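Local coordinates for protein oxidoreductase (PDB 3HJ9) that binds flavin mononucleotide and is probably an FMN-dependent oxidoreductase of the nitroreductase family, at residues L60-K63 and Q64-E67; Y97-P101 and A102-R106; Q192-H196 and M197-E201. One frame throughout, in Å; residues are numbered along the deposited sequence.

The three contacts follow one another along the chain, and all belong to its nitroreductase-family part. Contact 1 is the start of helix 62-73. Contact 2 is the hairpin of strands 94-100 and 103-108 in the antiparallel sheet. Contact 3 is the end of helix 190-196 and the loop leading to strand 203-212. Between centres, contacts 1 and 2 are about 14 Å apart, and contacts 2 and 3 about 13 Å. Contacts 1 and 3 are about 26 Å apart, on opposite sides of the chain's centre, with the hairpin between them. The hairpin touches contact 3 but not contact 1. Met197 and Leu199 pack on Tyr97, and Met197 also on Leu104.

Contact 1 (L60-K63 and Q64-E67); sequences LPLK and QLSE
Gln64 crosses obliquely beside the CG and CD atoms of Pro61, with Gln64 OE1 3.5 Å from Pro61 CD. Gln64 OE1 is also 4.0 Å from Leu60 CG. Leu60 and Gln64 cross at about a right angle. Gln64 CG is anti to the carbonyl carbon (chi1 -75°), and the chain is extended beyond it. This carries the amide back over the residues that precede the helix. Pro61 is the N-cap of helix 62-73. Its carbonyl O accepts a nearly straight bond from Leu65 N at 3.0 Å and a weak one from Gln64 N. The next turn is continued by Ser66 N to Leu62 O and Glu67 N to Lys63 O.

Lys63 reaches one turn ahead to Glu67 in a salt bridge, with Lys63 NZ 3.0 Å from Glu67 OE2. The lysine chain is extended as far as CE and then bends at chi4 (-58°), which turns NZ toward the acid. NZ meets OE2 from above the carboxylate plane, 40° out of it. Glu67 has further partners: OE1 bonds to Tyr174 OH, and OE2 receives a weak bond from Asp35 N. Glu67 is buried while Lys63 is exposed. The lysine and the other donors around the carboxylate would probably stabilise its negative charge, close to Met43 of the second subunit.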
loop_
_atom_site.group_PDB
_atom_site.type_symbol
_atom_site.label_atom_id
_atom_site.label_comp_id
_atom_site.label_asym_id
_atom_site.label_seq_id
_atom_site.Cartn_x
_atom_site.Cartn_y
_atom_site.Cartn_z
ATOM N N LEU A 60 -0.799 10.249 21.144
ATOM C CA LEU A 60 -1.506 11.033 20.132
ATOM C C LEU A 60 -2.801 11.532 20.804
ATOM O O LEU A 60 -3.416 10.785 21.589
ATOM C CB LEU A 60 -1.868 10.203 18.891
ATOM C CG LEU A 60 -0.800 9.875 17.843
ATOM C CD1 LEU A 60 0.393 9.214 18.433
ATOM C CD2 LEU A 60 -1.390 9.016 16.753
ATOM N N PRO A 61 -3.219 12.785 20.520
ATOM C CA PRO A 61 -4.533 13.193 21.019
ATOM C C PRO A 61 -5.606 12.341 20.344
ATOM O O PRO A 61 -5.374 11.781 19.249
ATOM C CB PRO A 61 -4.653 14.672 20.617
ATOM C CG PRO A 61 -3.509 14.963 19.710
ATOM C CD PRO A 61 -2.510 13.869 19.822
ATOM N N LEU A 62 -6.763 12.250 20.983
ATOM C CA LEU A 62 -7.862 11.422 20.483
ATOM C C LEU A 62 -8.245 11.755 19.036
ATOM O O LEU A 62 -8.539 10.844 18.262
ATOM C CB LEU A 62 -9.082 11.518 21.411
ATOM C CG LEU A 62 -10.190 10.480 21.248
ATOM C CD1 LEU A 62 -9.687 9.068 21.550
ATOM C CD2 LEU A 62 -11.330 10.867 22.191
ATOM N N LYS A 63 -8.208 13.042 18.673
ATOM C CA LYS A 63 -8.493 13.489 17.292
ATOM C C LYS A 63 -7.543 12.842 16.284
ATOM O O LYS A 63 -7.980 12.415 15.220
ATOM C CB LYS A 63 -8.403 15.025 17.163
ATOM C CG LYS A 63 -8.825 15.625 15.771
ATOM C CD LYS A 63 -8.658 17.166 15.753
ATOM C CE LYS A 63 -9.004 17.827 14.402
ATOM N NZ LYS A 63 -8.209 17.310 13.252
ATOM N N GLN A 64 -6.254 12.786 16.622
ATOM C CA GLN A 64 -5.255 12.192 15.757
ATOM C C GLN A 64 -5.382 10.682 15.714
ATOM O O GLN A 64 -5.272 10.111 14.636
ATOM C CB GLN A 64 -3.832 12.600 16.107
ATOM C CG GLN A 64 -3.481 14.020 15.691
ATOM C CD GLN A 64 -1.995 14.329 15.843
ATOM O OE1 GLN A 64 -1.261 13.609 16.535
ATOM N NE2 GLN A 64 -1.547 15.421 15.212
ATOM N N LEU A 65 -5.603 10.030 16.862
ATOM C CA LEU A 65 -5.824 8.568 16.842
ATOM C C LEU A 65 -6.996 8.223 15.908
ATOM O O LEU A 65 -6.912 7.302 15.095
ATOM C CB LEU A 65 -6.095 8.044 18.239
ATOM C CG LEU A 65 -6.295 6.540 18.447
ATOM C CD1 LEU A 65 -5.104 5.729 17.909
ATOM C CD2 LEU A 65 -6.559 6.294 19.958
ATOM N N SER A 66 -8.060 9.010 16.006
ATOM C CA SER A 66 -9.260 8.830 15.191
ATOM C C SER A 66 -8.995 8.949 13.704
ATOM O O SER A 66 -9.360 8.058 12.936
ATOM C CB SER A 66 -10.324 9.850 15.599
ATOM O OG SER A 66 -11.418 9.865 14.700
ATOM N N GLU A 67 -8.372 10.055 13.307
ATOM C CA GLU A 67 -8.070 10.306 11.899
ATOM C C GLU A 67 -7.094 9.278 11.282
ATOM O O GLU A 67 -7.285 8.862 10.157
ATOM C CB GLU A 67 -7.615 11.757 11.690
ATOM C CG GLU A 67 -8.729 12.765 11.960
ATOM C CD GLU A 67 -8.309 14.202 11.788
ATOM O OE1 GLU A 67 -7.089 14.486 11.794
ATOM O OE2 GLU A 67 -9.210 15.054 11.632
#

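Contact 2 (Y97-P101 and A102-R106); sequences YVALP and AGLYR
Tyr97 has CG anti to the carbonyl carbon (chi1 -76°), while Arg106 has CG anti to the backbone N (chi1 -171°). They are a non-hydrogen-bonded pair on one face of the sheet, and with these torsions they lie side by side, pointing the same way. Arg106 CG sits over one face of the Tyr97 ring, 4.0 Å from the centroid, in a CH-pi contact. Further out, Arg106 CD comes within 3.5 Å of Tyr97 OH. The ring and guanidinium planes are 62° apart, so they are not stacked. The guanidinium is held elsewhere, by a salt bridge from NH2 to Glu115.

On the same face, Leu104 CD1 reaches Tyr97 CB at 4.0 Å and touches Ala99 CB. On the other face, Leu100 CD1 meets Tyr105 CD1 at 4.1 Å, and the side chains cross at about a right angle. Tyr105 OH bonds to the carbonyl of Glu26.

The backbone pairs are antiparallel. Val98 and Tyr105 exchange two hydrogen bonds, with Val98 N to Tyr105 O at 2.7 Å. Leu100 and Gly103 exchange two more and close a type I turn over Pro101 and Ala102. Gly103 has backbone angles at which a CB would jam against Ala102 O, which calls for glycine.

Within the sheet, strand 94-100 lies against strand 137-144, and strand 103-108 against strand 113-116. The loop after helix 190-196 packs on the Tyr97 and Leu104 side.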
loop_
_atom_site.group_PDB
_atom_site.type_symbol
_atom_site.label_atom_id
_atom_site.label_comp_id
_atom_site.label_asym_id
_atom_site.label_seq_id
_atom_site.Cartn_x
_atom_site.Cartn_y
_atom_site.Cartn_z
ATOM N N TYR A 97 -5.549 -3.632 14.283
ATOM C CA TYR A 97 -5.449 -3.672 15.724
ATOM C C TYR A 97 -4.538 -2.548 16.128
ATOM O O TYR A 97 -3.653 -2.164 15.360
ATOM C CB TYR A 97 -4.886 -5.012 16.203
ATOM C CG TYR A 97 -5.885 -6.143 16.141
ATOM C CD1 TYR A 97 -6.177 -6.767 14.926
ATOM C CD2 TYR A 97 -6.540 -6.593 17.290
ATOM C CE1 TYR A 97 -7.081 -7.818 14.851
ATOM C CE2 TYR A 97 -7.445 -7.630 17.233
ATOM C CZ TYR A 97 -7.742 -8.228 16.000
ATOM O OH TYR A 97 -8.650 -9.244 15.952
ATOM N N VAL A 98 -4.722 -2.054 17.346
ATOM C CA VAL A 98 -3.909 -0.956 17.874
ATOM C C VAL A 98 -3.368 -1.344 19.248
ATOM O O VAL A 98 -4.165 -1.607 20.155
ATOM C CB VAL A 98 -4.742 0.375 18.038
ATOM C CG1 VAL A 98 -3.822 1.545 18.231
ATOM C CG2 VAL A 98 -5.656 0.629 16.852
ATOM N N ALA A 99 -2.037 -1.383 19.404
ATOM C CA ALA A 99 -1.418 -1.650 20.715
ATOM C C ALA A 99 -1.184 -0.303 21.363
ATOM O O ALA A 99 -0.361 0.478 20.869
ATOM C CB ALA A 99 -0.110 -2.431 20.589
ATOM N N LEU A 100 -1.964 0.000 22.408
ATOM C CA LEU A 100 -1.790 1.199 23.216
ATOM C C LEU A 100 -1.245 0.764 24.580
ATOM O O LEU A 100 -1.344 -0.428 24.942
ATOM C CB LEU A 100 -3.116 1.912 23.425
ATOM C CG LEU A 100 -3.726 2.558 22.182
ATOM C CD1 LEU A 100 -5.226 2.812 22.427
ATOM C CD2 LEU A 100 -2.951 3.845 21.769
ATOM N N PRO A 101 -0.694 1.715 25.361
ATOM C CA PRO A 101 -0.253 1.333 26.727
ATOM C C PRO A 101 -1.398 0.781 27.612
ATOM O O PRO A 101 -1.156 -0.079 28.452
ATOM C CB PRO A 101 0.302 2.638 27.314
ATOM C CG PRO A 101 0.614 3.527 26.166
ATOM C CD PRO A 101 -0.334 3.106 25.028
ATOM N N ALA A 102 -2.624 1.268 27.418
ATOM C CA ALA A 102 -3.789 0.782 28.173
ATOM C C ALA A 102 -4.393 -0.527 27.640
ATOM O O ALA A 102 -5.261 -1.075 28.278
ATOM C CB ALA A 102 -4.863 1.869 28.249
ATOM N N GLY A 103 -3.950 -1.025 26.483
ATOM C CA GLY A 103 -4.526 -2.245 25.931
ATOM C C GLY A 103 -4.384 -2.418 24.436
ATOM O O GLY A 103 -4.048 -1.457 23.733
ATOM N N LEU A 104 -4.590 -3.664 23.984
ATOM C CA LEU A 104 -4.636 -4.013 22.564
ATOM C C LEU A 104 -6.103 -3.906 22.158
ATOM O O LEU A 104 -6.961 -4.589 22.753
ATOM C CB LEU A 104 -4.122 -5.438 22.274
ATOM C CG LEU A 104 -4.248 -5.912 20.795
ATOM C CD1 LEU A 104 -3.287 -5.161 19.858
ATOM C CD2 LEU A 104 -4.077 -7.415 20.694
ATOM N N TYR A 105 -6.379 -3.115 21.123
ATOM C CA TYR A 105 -7.727 -2.908 20.607
ATOM C C TYR A 105 -7.865 -3.281 19.154
ATOM O O TYR A 105 -6.889 -3.222 18.432
ATOM C CB TYR A 105 -8.123 -1.426 20.751
ATOM C CG TYR A 105 -8.337 -1.008 22.178
ATOM C CD1 TYR A 105 -7.253 -0.699 23.002
ATOM C CD2 TYR A 105 -9.617 -0.958 22.724
ATOM C CE1 TYR A 105 -7.449 -0.339 24.365
ATOM C CE2 TYR A 105 -9.825 -0.588 24.069
ATOM C CZ TYR A 105 -8.758 -0.281 24.874
ATOM O OH TYR A 105 -8.996 0.060 26.176
ATOM N N ARG A 106 -9.084 -3.650 18.746
ATOM C CA ARG A 106 -9.421 -3.865 17.347
ATOM C C ARG A 106 -10.273 -2.658 16.921
ATOM O O ARG A 106 -11.255 -2.298 17.592
ATOM C CB ARG A 106 -10.200 -5.157 17.097
ATOM C CG ARG A 106 -10.347 -5.487 15.601
ATOM C CD ARG A 106 -11.039 -6.795 15.379
ATOM N NE ARG A 106 -12.402 -6.764 15.892
ATOM C CZ ARG A 106 -13.188 -7.833 16.092
ATOM N NH1 ARG A 106 -12.786 -9.079 15.805
ATOM N NH2 ARG A 106 -14.418 -7.650 16.581
#

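Contact 3 (Q192-H196 and M197-E201); sequences QLAEH and MSLNE
The backbone of helix 190-196 ends in a Schellman motif, with Ser198 at positive phi (57°) and two bonds running back into the last turn. Leu199 N gives an almost straight bond to Ala194 O at 3.1 Å. Ser198 N reaches Glu195 O from above its carbonyl plane. Before them, Met197 N completes an ordinary helical bond to Leu193 O.

Met197 is a selenomethionine. Its side chain crosses that of Leu193 at a slant, with Met197 SE 3.7 Å from Leu193 CG. Met197 CG is 3.3 Å from Leu193 O. The chain bends at chi3 (74°), and its end leads away from the helix to Tyr97. There Met197 CE packs on Tyr97 CG. Strand 137-144 adds Val140 and Val142 to the same apolar patch.

Leu199 packs beside Met197 on Tyr97 and Val142, and Leu199 CD1 touches Ala194 CB at 3.9 Å. Pro205 of strand 203-212 packs against both Leu199 and Ala194. A water donates to Ala194 O and to Leu199 O, at 2.6 Å from the latter. Ala194 O therefore has both Leu199 N and this water as donors. A second water donates to Glu195 O and makes a weak bond with Ser198 OG. The carbonyl of His196 is taken by Arg118 NH1.

The side chain of Leu193 is about 11 Å from the bound FMN, so this is not part of its pocket. The arrangement is a Schellman C-cap with an apolar contact between Ala194 and Leu199 across it, which ends the helix and turns the chain toward strand 203-212.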
loop_
_atom_site.group_PDB
_atom_site.type_symbol
_atom_site.label_atom_id
_atom_site.label_comp_id
_atom_site.label_asym_id
_atom_site.label_seq_id
_atom_site.Cartn_x
_atom_site.Cartn_y
_atom_site.Cartn_z
ATOM N N GLN A 192 4.167 -16.055 17.236
ATOM C CA GLN A 192 4.406 -15.524 18.574
ATOM C C GLN A 192 3.510 -14.295 18.835
ATOM O O GLN A 192 2.880 -14.198 19.883
ATOM C CB GLN A 192 5.867 -15.165 18.708
ATOM C CG GLN A 192 6.302 -14.594 20.014
ATOM C CD GLN A 192 7.795 -14.417 20.023
ATOM O OE1 GLN A 192 8.523 -15.377 20.272
ATOM N NE2 GLN A 192 8.265 -13.203 19.740
ATOM N N LEU A 193 3.475 -13.374 17.883
ATOM C CA LEU A 193 2.659 -12.179 17.994
ATOM C C LEU A 193 1.162 -12.543 18.018
ATOM O O LEU A 193 0.430 -11.966 18.803
ATOM C CB LEU A 193 2.955 -11.158 16.885
ATOM C CG LEU A 193 2.243 -9.786 16.984
ATOM C CD1 LEU A 193 2.532 -9.139 18.360
ATOM C CD2 LEU A 193 2.679 -8.868 15.842
ATOM N N ALA A 194 0.737 -13.505 17.194
ATOM C CA ALA A 194 -0.671 -13.965 17.158
ATOM C C ALA A 194 -1.088 -14.489 18.551
ATOM O O ALA A 194 -2.160 -14.162 19.045
ATOM C CB ALA A 194 -0.891 -15.026 16.090
ATOM N N GLU A 195 -0.212 -15.267 19.177
ATOM C CA GLU A 195 -0.415 -15.773 20.551
ATOM C C GLU A 195 -0.545 -14.625 21.577
ATOM O O GLU A 195 -1.458 -14.632 22.404
ATOM C CB GLU A 195 0.737 -16.727 20.936
ATOM C CG GLU A 195 0.917 -17.054 22.430
ATOM C CD GLU A 195 -0.278 -17.713 23.051
ATOM O OE1 GLU A 195 -1.059 -18.339 22.294
ATOM O OE2 GLU A 195 -0.422 -17.662 24.305
ATOM N N HIS A 196 0.365 -13.655 21.528
ATOM C CA HIS A 196 0.310 -12.501 22.446
ATOM C C HIS A 196 -0.968 -11.705 22.279
ATOM O O HIS A 196 -1.539 -11.254 23.272
ATOM C CB HIS A 196 1.533 -11.581 22.323
ATOM C CG HIS A 196 2.805 -12.216 22.791
ATOM N ND1 HIS A 196 2.906 -12.860 23.996
ATOM C CD2 HIS A 196 4.031 -12.286 22.224
ATOM C CE1 HIS A 196 4.136 -13.322 24.147
ATOM N NE2 HIS A 196 4.840 -12.978 23.087
HETATM N N MSE A 197 -1.437 -11.596 21.034
HETATM C CA MSE A 197 -2.649 -10.877 20.698
HETATM C C MSE A 197 -3.975 -11.649 20.926
HETATM O O MSE A 197 -5.039 -11.055 20.707
HETATM C CB MSE A 197 -2.586 -10.405 19.237
HETATM C CG MSE A 197 -1.503 -9.359 18.976
HETATM SE SE MSE A 197 -1.404 -9.030 17.067
HETATM C CE MSE A 197 -3.025 -7.990 16.795
ATOM N N SER A 198 -3.897 -12.937 21.329
ATOM C CA SER A 198 -5.063 -13.819 21.556
ATOM C C SER A 198 -5.939 -13.917 20.276
ATOM O O SER A 198 -7.162 -13.909 20.349
ATOM C CB SER A 198 -5.879 -13.344 22.770
ATOM O OG SER A 198 -5.053 -13.181 23.951
ATOM N N LEU A 199 -5.290 -13.965 19.112
ATOM C CA LEU A 199 -5.997 -14.038 17.818
ATOM C C LEU A 199 -6.545 -15.440 17.621
ATOM O O LEU A 199 -6.042 -16.392 18.207
ATOM C CB LEU A 199 -5.065 -13.716 16.642
ATOM C CG LEU A 199 -4.471 -12.333 16.490
ATOM C CD1 LEU A 199 -3.562 -12.238 15.260
ATOM C CD2 LEU A 199 -5.555 -11.247 16.471
ATOM N N ASN A 200 -7.572 -15.557 16.782
ATOM C CA ASN A 200 -8.149 -16.857 16.411
ATOM C C ASN A 200 -7.201 -17.569 15.473
ATOM O O ASN A 200 -6.305 -16.919 14.918
ATOM C CB ASN A 200 -9.480 -16.671 15.684
ATOM C CG ASN A 200 -10.521 -16.022 16.553
ATOM O OD1 ASN A 200 -10.575 -16.259 17.758
ATOM N ND2 ASN A 200 -11.367 -15.207 15.947
ATOM N N GLU A 201 -7.416 -18.875 15.274
ATOM C CA GLU A 201 -6.567 -19.681 14.368
ATOM C C GLU A 201 -6.459 -19.154 12.945
ATOM O O GLU A 201 -5.370 -19.185 12.376
ATOM C CB GLU A 201 -6.996 -21.149 14.302
ATOM C CG GLU A 201 -6.627 -21.929 15.552
ATOM C CD GLU A 201 -6.925 -23.436 15.441
ATOM O OE1 GLU A 201 -6.866 -24.011 14.320
ATOM O OE2 GLU A 201 -7.194 -24.053 16.497
HETATM O O HOH W 1 -4.131 -16.615 20.027
HETATM O O HOH W 2 -3.645 -16.252 23.666
#